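Side-chain contacts in P91 (Metagenome, PDB 4ZI5), which hydrolyses phosphotriesters as a promiscuous activity on the alpha/beta-hydrolase fold of a dienelactone hydrolase-like enzyme: residues 94-99 with 130-135; 98-103 with 140-145; 158-163 with 195-200. All coordinates share one frame; numbering follows the deposited sequence.

Interaction 1: residues 94-99 with 130-135; sequences QGYYGD and FCFGGA
Tyr96 and Phe132 sit where the two backbones come nearest, with 9.8 Å between their CA atoms, and the CA atoms of Tyr97 and Ala135 follow at 10.0 Å. Helix 90-97 and the first turn of helix 132-142 are therefore too far apart for their backbones to touch, and aromatic side chains bridge the gap. Phe132 reaches across from its helix with CG anti to the backbone N (chi1 167°), which carries the ring out to the two tyrosines. Its CZ lies over one face of the Tyr96 ring, displaced toward the rim, 3.3 Å from Tyr96 CD2, while Phe132 CE1 leans on Tyr96 CB at 4.0 Å. The rings meet obliquely, their planes 38° apart and their centroids separated by 4.8 Å.

Segment 130-135 leads from strand 125-130 into helix 132-142. Between them Cys131 has a positive phi (61°) and, with Gly129 and Gly133, fits the GxCxG pattern, consistent with the nucleophile elbow of dienelactone hydrolases; Phe132 is the residue directly after this turn. Tyr97 adds a looser contact, its CE1 lying near the plane of the Phe132 ring, at the edge, 4.3 Å from Phe132 CD1. Trp103 of helix 100-115 meets all three rings. At the far end of the Tyr96 ring the OH is hydrogen-bonded to His78 ND1.

Interaction 2: residues 98-103 with 140-145; sequences GDRAHW and LARTGA
Arg100 and Arg142 both start with CG anti to the carbonyl carbon and beside the backbone N (chi1 -69° in Arg100), but they part ways further out. Arg142 runs extended from CG to NE, whereas Arg100 bends at chi3 (75°), and this bend turns its guanidinium to meet the one arriving from helix 132-142. The two side chains touch through a single pair of atoms, Arg100 NH1 and Arg142 NH1, 3.4 Å apart. Arg142 NH1 lies near the plane of the Arg100 guanidinium, at its edge, and the two planes are inclined at 55°, so the groups are not stacked. Both nitrogens are donors, and no hydrogen bond joins them.

Each arginine leaves from near a helix end with its own local bonding. Asp99 is the N-cap of helix 100-115: its OD1 accepts from His102 N at 3.1 Å, the donor coming from well above the carboxylate plane. On the other side, Gly144 adopts positive phi in a Schellman motif that closes helix 132-142, with Gly144 N bonded to Ala141 O at 3.0 Å. Thr143 OG1 turns back to donate to Leu140 O at 2.6 Å, in the carbonyl plane, and the same oxygen also accepts from Thr143 N.

The closeness of the two cations is probably offset by a shared anion: Glu139 OE2 forms salt bridges with NH1 of both arginines. Leu158 O accepts from Arg142 NH1 and Pro159 O from Arg100 NH1, while Arg142 NH2 pairs with Glu194 OE1. With carboxylates and carbonyls supplying the acceptors, both guanidinium groups probably stay charged, and the buried Arg142 shares its charge between two glutamates.

Interaction 3: residues 158-163 with 195-200; sequences LPEMAG and FRRDKV
Glu160, Arg197 and Asp198 form a surface salt-bridge network that ties the loop between strands 149-153 and 171-177 to the last turn of helix 185-198. The Glu160 side chain leaves the loop with CG between the backbone N and the carbonyl carbon (chi1 76°) and then extends, while Arg197 comes from the opposite direction, bent at chi3. They meet end-on: Arg197 NH1 donates to Glu160 OE1 at 2.8 Å and Arg197 NH2 to Glu160 OE2 at 2.9 Å. The carboxylate and guanidinium planes are only 13° apart, and OE2 uses its syn lone pair in a nearly straight bond (171°).

Asp198 grips the same guanidinium side-on, with Arg197 NE bonded to Asp198 OD1 at 2.9 Å and Arg197 NH2 to Asp198 OD2 at 2.9 Å; here the nitrogens lie above the carboxylate plane. Asp198 OD2 also accepts from Gly166 N, and on the same helix Arg196 bridges to Asp179 of the second subunit.

With Glu160 replaced by alanine, the NH1-NH2 end of Arg197 would probably lose its carboxylate, and with it this link between loop and helix. Arg197 NH2 bonds to both acids at once, and the guanidinium charge probably offsets the repulsion between Glu160 OE2 and Asp198 OD2, 4.8 Å apart; four bonds in one plane of the guanidinium are likely to hold its rotation fixed.

The three contacts pass from core to surface. Interaction 1 is buried and purely apolar across its segments, interaction 2 is partly buried and brings together cations, and interaction 3 is a surface network of paired charges. Interactions 1 and 2 share Gly98 and Asp99 and both use helix 132-142; Trp103, in segment 98-103, packs on the aromatic rings of interaction 1. Loop 158-163 joins interactions 2 and 3, but their chemistry differs: like charges share an anion in the one, and opposite charges pair directly in the other. Interaction 3 lies farthest out, its centre about 17 Å from that of interaction 1, yet Leu158 CD1 still packs against Tyr97 CE1 at 4.1 Å.

Interaction 1: residues 94-99 with 130-135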
loop_
_atom_site.group_PDB
_atom_site.type_symbol
_atom_site.label_atom_id
_atom_site.label_comp_id
_atom_site.label_asym_id
_atom_site.label_seq_id
_atom_site.Cartn_x
_atom_site.Cartn_y
_atom_site.Cartn_z
ATOM N N GLN A 94 -3.501 22.567 -20.310
ATOM C CA GLN A 94 -3.101 23.831 -19.674
ATOM C C GLN A 94 -4.310 24.656 -19.325
ATOM O O GLN A 94 -4.288 25.391 -18.352
ATOM C CB GLN A 94 -2.136 24.620 -20.574
ATOM C CG GLN A 94 -0.795 23.928 -20.786
ATOM C CD GLN A 94 -0.141 23.491 -19.478
ATOM O OE1 GLN A 94 -0.076 24.266 -18.518
ATOM N NE2 GLN A 94 0.329 22.243 -19.423
ATOM N N GLY A 95 -5.370 24.514 -20.117
ATOM C CA GLY A 95 -6.678 25.040 -19.779
ATOM C C GLY A 95 -7.108 24.689 -18.362
ATOM O O GLY A 95 -7.602 25.552 -17.614
ATOM N N TYR A 96 -6.900 23.424 -17.992
ATOM C CA TYR A 96 -7.300 22.941 -16.674
ATOM C C TYR A 96 -6.364 23.473 -15.600
ATOM O O TYR A 96 -6.835 23.948 -14.571
ATOM C CB TYR A 96 -7.339 21.413 -16.618
ATOM C CG TYR A 96 -8.313 20.745 -17.567
ATOM C CD1 TYR A 96 -9.698 20.840 -17.393
ATOM C CD2 TYR A 96 -7.842 19.962 -18.631
ATOM C CE1 TYR A 96 -10.584 20.200 -18.272
ATOM C CE2 TYR A 96 -8.706 19.326 -19.498
ATOM C CZ TYR A 96 -10.075 19.435 -19.322
ATOM O OH TYR A 96 -10.899 18.766 -20.230
ATOM N N TYR A 97 -5.050 23.377 -15.806
ATOM C CA TYR A 97 -4.098 23.818 -14.780
ATOM C C TYR A 97 -4.194 25.330 -14.534
ATOM O O TYR A 97 -4.031 25.783 -13.410
ATOM C CB TYR A 97 -2.658 23.463 -15.150
ATOM C CG TYR A 97 -2.311 21.983 -15.204
ATOM C CD1 TYR A 97 -3.162 20.998 -14.688
ATOM C CD2 TYR A 97 -1.086 21.569 -15.745
ATOM C CE1 TYR A 97 -2.822 19.654 -14.724
ATOM C CE2 TYR A 97 -0.732 20.221 -15.786
ATOM C CZ TYR A 97 -1.611 19.269 -15.269
ATOM O OH TYR A 97 -1.279 17.938 -15.301
ATOM N N GLY A 98 -4.478 26.095 -15.592
ATOM C CA GLY A 98 -4.610 27.560 -15.479
ATOM C C GLY A 98 -5.960 28.057 -14.958
ATOM O O GLY A 98 -6.121 29.272 -14.757
ATOM N N ASP A 99 -6.934 27.145 -14.762
ATOM C CA ASP A 99 -8.237 27.507 -14.214
ATOM C C ASP A 99 -8.806 26.308 -13.477
ATOM O O ASP A 99 -9.602 25.550 -14.017
ATOM C CB ASP A 99 -9.171 27.974 -15.337
ATOM C CG ASP A 99 -10.501 28.515 -14.829
ATOM O OD1 ASP A 99 -10.867 28.390 -13.629
ATOM O OD2 ASP A 99 -11.197 29.082 -15.684
ATOM N N PHE A 130 -6.464 8.213 -13.464
ATOM C CA PHE A 130 -5.160 7.815 -14.016
ATOM C C PHE A 130 -4.469 9.036 -14.585
ATOM O O PHE A 130 -5.042 9.711 -15.420
ATOM C CB PHE A 130 -5.359 6.761 -15.093
ATOM C CG PHE A 130 -6.087 5.560 -14.582
ATOM C CD1 PHE A 130 -7.454 5.531 -14.576
ATOM C CD2 PHE A 130 -5.384 4.476 -14.052
ATOM C CE1 PHE A 130 -8.131 4.443 -14.066
ATOM C CE2 PHE A 130 -6.050 3.368 -13.577
ATOM C CZ PHE A 130 -7.433 3.359 -13.563
ATOM N N CYS A 131 -3.268 9.338 -14.083
ATOM C CA CYS A 131 -2.470 10.510 -14.524
ATOM C C CYS A 131 -3.198 11.806 -14.263
ATOM O O CYS A 131 -3.536 12.084 -13.122
ATOM C CB CYS A 131 -2.093 10.417 -16.004
ATOM S SG CYS A 131 -1.355 8.872 -16.262
ATOM N N PHE A 132 -3.478 12.579 -15.312
ATOM C CA PHE A 132 -4.356 13.764 -15.187
ATOM C C PHE A 132 -5.676 13.458 -14.462
ATOM O O PHE A 132 -6.165 14.283 -13.688
ATOM C CB PHE A 132 -4.597 14.366 -16.578
ATOM C CG PHE A 132 -5.691 15.370 -16.621
ATOM C CD1 PHE A 132 -5.511 16.627 -16.064
ATOM C CD2 PHE A 132 -6.916 15.060 -17.197
ATOM C CE1 PHE A 132 -6.539 17.571 -16.095
ATOM C CE2 PHE A 132 -7.940 16.008 -17.247
ATOM C CZ PHE A 132 -7.751 17.259 -16.697
ATOM N N GLY A 133 -6.229 12.268 -14.697
ATOM C CA GLY A 133 -7.436 11.831 -13.990
ATOM C C GLY A 133 -7.238 11.631 -12.502
ATOM O O GLY A 133 -8.151 11.879 -11.709
ATOM N N GLY A 134 -6.040 11.203 -12.107
ATOM C CA GLY A 134 -5.687 11.163 -10.705
ATOM C C GLY A 134 -5.646 12.538 -10.082
ATOM O O GLY A 134 -6.220 12.771 -9.005
ATOM N N ALA A 135 -4.974 13.471 -10.752
ATOM C CA ALA A 135 -4.971 14.867 -10.305
ATOM C C ALA A 135 -6.395 15.426 -10.202
ATOM O O ALA A 135 -6.708 16.135 -9.245
ATOM C CB ALA A 135 -4.112 15.723 -11.228
#

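Interaction 2: residues 98-103 with 140-145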
loop_
_atom_site.group_PDB
_atom_site.type_symbol
_atom_site.label_atom_id
_atom_site.label_comp_id
_atom_site.label_asym_id
_atom_site.label_seq_id
_atom_site.Cartn_x
_atom_site.Cartn_y
_atom_site.Cartn_z
ATOM N N GLY A 98 -4.478 26.095 -15.592
ATOM C CA GLY A 98 -4.610 27.560 -15.479
ATOM C C GLY A 98 -5.960 28.057 -14.958
ATOM O O GLY A 98 -6.121 29.272 -14.757
ATOM N N ASP A 99 -6.934 27.145 -14.762
ATOM C CA ASP A 99 -8.237 27.507 -14.214
ATOM C C ASP A 99 -8.806 26.308 -13.477
ATOM O O ASP A 99 -9.602 25.550 -14.017
ATOM C CB ASP A 99 -9.171 27.974 -15.337
ATOM C CG ASP A 99 -10.501 28.515 -14.829
ATOM O OD1 ASP A 99 -10.867 28.390 -13.629
ATOM O OD2 ASP A 99 -11.197 29.082 -15.684
ATOM N N ARG A 100 -8.361 26.158 -12.234
ATOM C CA ARG A 100 -8.705 24.988 -11.424
ATOM C C ARG A 100 -10.179 24.961 -11.035
ATOM O O ARG A 100 -10.782 23.872 -10.910
ATOM C CB ARG A 100 -7.763 24.888 -10.223
ATOM C CG ARG A 100 -6.347 24.532 -10.662
ATOM C CD ARG A 100 -5.297 24.740 -9.590
ATOM N NE ARG A 100 -5.376 23.690 -8.594
ATOM C CZ ARG A 100 -4.534 23.525 -7.580
ATOM N NH1 ARG A 100 -4.740 22.509 -6.742
ATOM N NH2 ARG A 100 -3.498 24.351 -7.386
ATOM N N ALA A 101 -10.801 26.138 -10.916
ATOM C CA ALA A 101 -12.239 26.190 -10.705
ATOM C C ALA A 101 -13.015 25.547 -11.869
ATOM O O ALA A 101 -13.983 24.803 -11.655
ATOM C CB ALA A 101 -12.705 27.641 -10.441
ATOM N N HIS A 102 -12.607 25.842 -13.088
ATOM C CA HIS A 102 -13.202 25.244 -14.291
ATOM C C HIS A 102 -12.966 23.729 -14.332
ATOM O O HIS A 102 -13.867 22.940 -14.632
ATOM C CB HIS A 102 -12.616 25.925 -15.536
ATOM C CG HIS A 102 -12.612 25.082 -16.761
ATOM N ND1 HIS A 102 -13.731 24.910 -17.544
ATOM C CD2 HIS A 102 -11.620 24.375 -17.348
ATOM C CE1 HIS A 102 -13.426 24.123 -18.560
ATOM N NE2 HIS A 102 -12.153 23.781 -18.464
ATOM N N TRP A 103 -11.743 23.340 -14.026
ATOM C CA TRP A 103 -11.362 21.924 -13.930
ATOM C C TRP A 103 -12.256 21.170 -12.943
ATOM O O TRP A 103 -12.808 20.113 -13.256
ATOM C CB TRP A 103 -9.902 21.880 -13.532
ATOM C CG TRP A 103 -9.235 20.519 -13.440
ATOM C CD1 TRP A 103 -9.744 19.298 -13.767
ATOM C CD2 TRP A 103 -7.899 20.304 -13.021
ATOM N NE1 TRP A 103 -8.794 18.311 -13.538
ATOM C CE2 TRP A 103 -7.655 18.909 -13.075
ATOM C CE3 TRP A 103 -6.882 21.156 -12.553
ATOM C CZ2 TRP A 103 -6.422 18.354 -12.724
ATOM C CZ3 TRP A 103 -5.661 20.599 -12.199
ATOM C CH2 TRP A 103 -5.443 19.215 -12.281
ATOM N N LEU A 140 -11.281 17.406 -7.285
ATOM C CA LEU A 140 -12.688 17.208 -6.943
ATOM C C LEU A 140 -12.897 16.992 -5.449
ATOM O O LEU A 140 -13.811 17.600 -4.853
ATOM C CB LEU A 140 -13.285 16.054 -7.740
ATOM C CG LEU A 140 -14.765 15.719 -7.520
ATOM C CD1 LEU A 140 -15.711 16.867 -7.851
ATOM C CD2 LEU A 140 -15.090 14.499 -8.358
ATOM N N ALA A 141 -12.054 16.162 -4.835
ATOM C CA ALA A 141 -12.138 15.972 -3.381
ATOM C C ALA A 141 -11.924 17.277 -2.621
ATOM O O ALA A 141 -12.593 17.512 -1.616
ATOM C CB ALA A 141 -11.148 14.909 -2.909
ATOM N N ARG A 142 -11.019 18.131 -3.106
ATOM C CA ARG A 142 -10.763 19.429 -2.465
ATOM C C ARG A 142 -11.933 20.433 -2.505
ATOM O O ARG A 142 -11.920 21.386 -1.735
ATOM C CB ARG A 142 -9.519 20.098 -3.063
ATOM C CG ARG A 142 -8.225 19.420 -2.613
ATOM C CD ARG A 142 -7.088 19.815 -3.541
ATOM N NE ARG A 142 -5.786 19.461 -2.975
ATOM C CZ ARG A 142 -4.644 19.392 -3.660
ATOM N NH1 ARG A 142 -4.616 19.605 -4.985
ATOM N NH2 ARG A 142 -3.524 19.069 -3.005
ATOM N N THR A 143 -12.938 20.199 -3.362
ATOM C CA THR A 143 -14.179 20.986 -3.337
ATOM C C THR A 143 -15.084 20.624 -2.169
ATOM O O THR A 143 -16.072 21.320 -1.941
ATOM C CB THR A 143 -15.004 20.849 -4.639
ATOM O OG1 THR A 143 -15.510 19.515 -4.756
ATOM C CG2 THR A 143 -14.201 21.198 -5.855
ATOM N N GLY A 144 -14.789 19.542 -1.452
ATOM C CA GLY A 144 -15.641 19.022 -0.396
ATOM C C GLY A 144 -16.713 18.105 -0.915
ATOM O O GLY A 144 -17.666 17.834 -0.209
ATOM N N ALA A 145 -16.578 17.606 -2.139
ATOM C CA ALA A 145 -17.585 16.692 -2.662
ATOM C C ALA A 145 -17.781 15.478 -1.748
ATOM O O ALA A 145 -16.819 15.015 -1.114
ATOM C CB ALA A 145 -17.198 16.242 -4.055
#

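Interaction 3: residues 158-163 with 195-200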
loop_
_atom_site.group_PDB
_atom_site.type_symbol
_atom_site.label_atom_id
_atom_site.label_comp_id
_atom_site.label_asym_id
_atom_site.label_seq_id
_atom_site.Cartn_x
_atom_site.Cartn_y
_atom_site.Cartn_z
ATOM N N LEU A 158 -1.281 18.166 -7.834
ATOM C CA LEU A 158 -0.912 19.559 -7.570
ATOM C C LEU A 158 -1.009 19.866 -6.081
ATOM O O LEU A 158 -1.882 19.333 -5.404
ATOM C CB LEU A 158 -1.870 20.515 -8.328
ATOM C CG LEU A 158 -1.598 20.782 -9.810
ATOM C CD1 LEU A 158 -1.847 19.575 -10.692
ATOM C CD2 LEU A 158 -2.447 21.951 -10.316
ATOM N N PRO A 159 -0.160 20.775 -5.572
ATOM C CA PRO A 159 -0.439 21.321 -4.247
ATOM C C PRO A 159 -1.796 22.020 -4.231
ATOM O O PRO A 159 -2.284 22.494 -5.287
ATOM C CB PRO A 159 0.670 22.370 -4.027
ATOM C CG PRO A 159 1.618 22.243 -5.169
ATOM C CD PRO A 159 0.938 21.490 -6.260
ATOM N N GLU A 160 -2.385 22.099 -3.051
ATOM C CA GLU A 160 -3.743 22.652 -2.913
ATOM C C GLU A 160 -3.776 24.153 -3.265
ATOM O O GLU A 160 -2.753 24.811 -3.254
ATOM C CB GLU A 160 -4.252 22.446 -1.491
ATOM C CG GLU A 160 -3.636 23.421 -0.475
ATOM C CD GLU A 160 -3.872 23.063 0.979
ATOM O OE1 GLU A 160 -3.228 23.720 1.837
ATOM O OE2 GLU A 160 -4.699 22.164 1.286
ATOM N N MET A 161 -4.971 24.656 -3.557
ATOM C CA MET A 161 -5.238 26.094 -3.650
ATOM C C MET A 161 -5.506 26.694 -2.279
ATOM O O MET A 161 -6.104 26.042 -1.412
ATOM C CB MET A 161 -6.498 26.359 -4.490
ATOM C CG MET A 161 -6.464 25.789 -5.888
ATOM S SD MET A 161 -7.947 26.251 -6.803
ATOM C CE MET A 161 -7.428 27.905 -7.268
ATOM N N ALA A 162 -5.134 27.965 -2.091
ATOM C CA ALA A 162 -5.574 28.705 -0.898
ATOM C C ALA A 162 -7.096 28.574 -0.766
ATOM O O ALA A 162 -7.826 28.783 -1.737
ATOM C CB ALA A 162 -5.175 30.186 -0.984
ATOM N N GLY A 163 -7.567 28.221 0.430
ATOM C CA GLY A 163 -8.988 27.976 0.688
ATOM C C GLY A 163 -9.405 26.512 0.663
ATOM O O GLY A 163 -10.523 26.184 1.064
ATOM N N PHE A 195 -2.500 16.370 3.898
ATOM C CA PHE A 195 -3.291 15.279 4.474
ATOM C C PHE A 195 -3.070 15.130 5.982
ATOM O O PHE A 195 -4.029 14.921 6.743
ATOM C CB PHE A 195 -2.973 13.932 3.823
ATOM C CG PHE A 195 -3.234 13.847 2.353
ATOM C CD1 PHE A 195 -4.137 14.688 1.693
ATOM C CD2 PHE A 195 -2.603 12.859 1.624
ATOM C CE1 PHE A 195 -4.354 14.551 0.332
ATOM C CE2 PHE A 195 -2.836 12.714 0.272
ATOM C CZ PHE A 195 -3.717 13.553 -0.368
ATOM N N ARG A 196 -1.807 15.229 6.402
ATOM C CA ARG A 196 -1.445 15.198 7.830
ATOM C C ARG A 196 -2.113 16.326 8.618
ATOM O O ARG A 196 -2.754 16.085 9.651
ATOM C CB ARG A 196 0.066 15.330 7.996
ATOM C CG ARG A 196 0.877 14.105 7.616
ATOM C CD ARG A 196 2.339 14.252 8.046
ATOM N NE ARG A 196 3.126 13.085 7.702
ATOM C CZ ARG A 196 3.913 13.005 6.642
ATOM N NH1 ARG A 196 4.017 14.038 5.811
ATOM N NH2 ARG A 196 4.592 11.890 6.393
ATOM N N ARG A 197 -1.966 17.546 8.109
ATOM C CA ARG A 197 -2.546 18.756 8.737
ATOM C C ARG A 197 -4.037 18.595 8.998
ATOM O O ARG A 197 -4.516 18.902 10.074
ATOM C CB ARG A 197 -2.276 19.984 7.845
ATOM C CG ARG A 197 -2.812 21.328 8.373
ATOM C CD ARG A 197 -2.878 22.388 7.286
ATOM N NE ARG A 197 -3.803 21.957 6.239
ATOM C CZ ARG A 197 -3.711 22.235 4.940
ATOM N NH1 ARG A 197 -2.736 22.995 4.452
ATOM N NH2 ARG A 197 -4.606 21.737 4.107
ATOM N N ASP A 198 -4.753 18.055 8.016
ATOM C CA ASP A 198 -6.207 17.947 8.048
ATOM C C ASP A 198 -6.715 16.642 8.605
ATOM O O ASP A 198 -7.912 16.491 8.747
ATOM C CB ASP A 198 -6.785 18.175 6.632
ATOM C CG ASP A 198 -6.539 19.590 6.140
ATOM O OD1 ASP A 198 -6.150 20.453 6.976
ATOM O OD2 ASP A 198 -6.706 19.867 4.929
ATOM N N LYS A 199 -5.808 15.716 8.914
ATOM C CA LYS A 199 -6.121 14.394 9.417
ATOM C C LYS A 199 -7.063 13.617 8.505
ATOM O O LYS A 199 -7.974 12.935 8.947
ATOM C CB LYS A 199 -6.652 14.467 10.848
ATOM C CG LYS A 199 -5.660 15.099 11.836
ATOM C CD LYS A 199 -6.289 15.225 13.214
ATOM C CE LYS A 199 -5.290 15.726 14.255
ATOM N NZ LYS A 199 -4.812 17.117 13.978
ATOM N N VAL A 200 -6.823 13.750 7.214
ATOM C CA VAL A 200 -7.523 12.971 6.194
ATOM C C VAL A 200 -7.214 11.496 6.460
ATOM O O VAL A 200 -6.131 11.177 6.949
ATOM C CB VAL A 200 -7.030 13.409 4.785
ATOM C CG1 VAL A 200 -7.519 12.481 3.651
ATOM C CG2 VAL A 200 -7.429 14.864 4.510
#